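Local structure of PhnB-like domain-containing protein (1U69) at the interface of chains A and B. The protein is of unknown function but belongs to the PhnB-like family and is a potential drug-resistance protein of Pseudomonas aeruginosa. Numbering follows the deposited sequence. Chains: chain A/B, hypothetical protein.

The interface of chains A and B. Residues chain A 42-44; chain B 141, 145.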
loop_
_atom_site.group_PDB
_atom_site.type_symbol
_atom_site.label_atom_id
_atom_site.label_comp_id
_atom_site.label_asym_id
_atom_site.label_seq_id
_atom_site.Cartn_x
_atom_site.Cartn_y
_atom_site.Cartn_z
ATOM N N ASP A 42 -2.512 1.033 -37.468
ATOM C CA ASP A 42 -1.131 1.434 -37.637
ATOM C C ASP A 42 -0.898 2.727 -36.868
ATOM O O ASP A 42 -1.803 3.553 -36.714
ATOM C CB ASP A 42 -0.807 1.668 -39.113
ATOM C CG ASP A 42 -0.825 0.392 -39.946
ATOM O OD1 ASP A 42 -0.690 -0.728 -39.400
ATOM O OD2 ASP A 42 -0.978 0.417 -41.187
ATOM N N TYR A 43 0.310 2.885 -36.360
ATOM C CA TYR A 43 0.659 4.070 -35.599
ATOM C C TYR A 43 2.160 4.328 -35.755
ATOM O O TYR A 43 2.863 3.538 -36.394
ATOM C CB TYR A 43 0.171 3.934 -34.151
ATOM C CG TYR A 43 0.941 2.984 -33.266
ATOM C CD1 TYR A 43 1.808 3.470 -32.294
ATOM C CD2 TYR A 43 0.761 1.608 -33.359
ATOM C CE1 TYR A 43 2.509 2.610 -31.458
ATOM C CE2 TYR A 43 1.454 0.739 -32.522
ATOM C CZ TYR A 43 2.337 1.251 -31.581
ATOM O OH TYR A 43 3.030 0.412 -30.735
ATOM N N PRO A 44 2.652 5.457 -35.246
ATOM C CA PRO A 44 4.054 5.813 -35.456
ATOM C C PRO A 44 5.081 4.700 -35.181
ATOM O O PRO A 44 6.017 4.585 -35.961
ATOM C CB PRO A 44 4.258 7.018 -34.536
ATOM C CG PRO A 44 2.903 7.632 -34.406
ATOM C CD PRO A 44 1.924 6.504 -34.506
ATOM N N PHE B 141 -9.343 5.122 -31.663
ATOM C CA PHE B 141 -7.883 5.293 -31.740
ATOM C C PHE B 141 -7.512 6.458 -32.665
ATOM O O PHE B 141 -6.711 7.310 -32.305
ATOM C CB PHE B 141 -7.285 3.970 -32.241
ATOM C CG PHE B 141 -5.797 3.825 -32.078
ATOM C CD1 PHE B 141 -5.185 4.012 -30.848
ATOM C CD2 PHE B 141 -5.015 3.411 -33.148
ATOM C CE1 PHE B 141 -3.824 3.830 -30.704
ATOM C CE2 PHE B 141 -3.651 3.224 -33.008
ATOM C CZ PHE B 141 -3.050 3.441 -31.781
HETATM N N MSE B 145 -6.041 10.460 -31.695
HETATM C CA MSE B 145 -4.816 11.024 -32.256
HETATM C C MSE B 145 -4.947 12.477 -32.732
HETATM O O MSE B 145 -3.931 13.159 -32.892
HETATM C CB MSE B 145 -4.262 10.101 -33.349
HETATM C CG MSE B 145 -3.728 8.809 -32.742
HETATM SE SE MSE B 145 -2.778 7.569 -33.908
HETATM C CE MSE B 145 -1.104 7.518 -32.901
#
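The terminal methyl of B:Met145 abuts the CD corner of the A:Pro44 ring. CE of B:Met145 lies 3.6 Å from the ring carbon CD of A:Pro44. This is the tight part of the contact. The same methyl also touches A:Tyr43: CE of B:Met145 is 4.0 Å from the beta-carbon CB of A:Tyr43. It therefore sits against two neighbouring residues of one loop. B:Met145 is a selenomethionine at the end of helix 134-145. Its chain runs out extended at chi2 (-173°) and then bends at chi3 (122°), which turns CE past the selenium toward the loop. B:Met145 has more of its own surface buried by the partner (41 Å²) than any other residue of the patch.

B:Phe141 lies one helical turn earlier and points the same way. Its CG is anti to the backbone N (chi1 -166°), and the ring reaches the loop with its far rim rather than with a face. CZ of B:Phe141 is 4.0 Å from CB of A:Tyr43. That beta-carbon is thus approached by both the methyl and the aromatic rim.

The base of the A:Tyr43 ring stays near B:Phe141, with CG of A:Tyr43 4.3 Å from CZ of B:Phe141. The ring leads away from the B:Met145 methyl, and its phenol OH lies well beyond both chain B side chains. The looser side is at A:Asp42. There the contact is made by the backbone carbonyl oxygen, not by the carboxylate, which points away from the helix.

The patch joins a loop of chain A to a helix of chain B by apolar packing. It hides 109 Å² in total and is part of a two-fold symmetric interface, so a twin occurs with the chains exchanged. The interface may reflect a dimer in solution, but the structure alone does not show this. At the loose margin, the carbonyl O of A:Asp42 stands 4.2 Å from the ring carbon CE2 of B:Phe141.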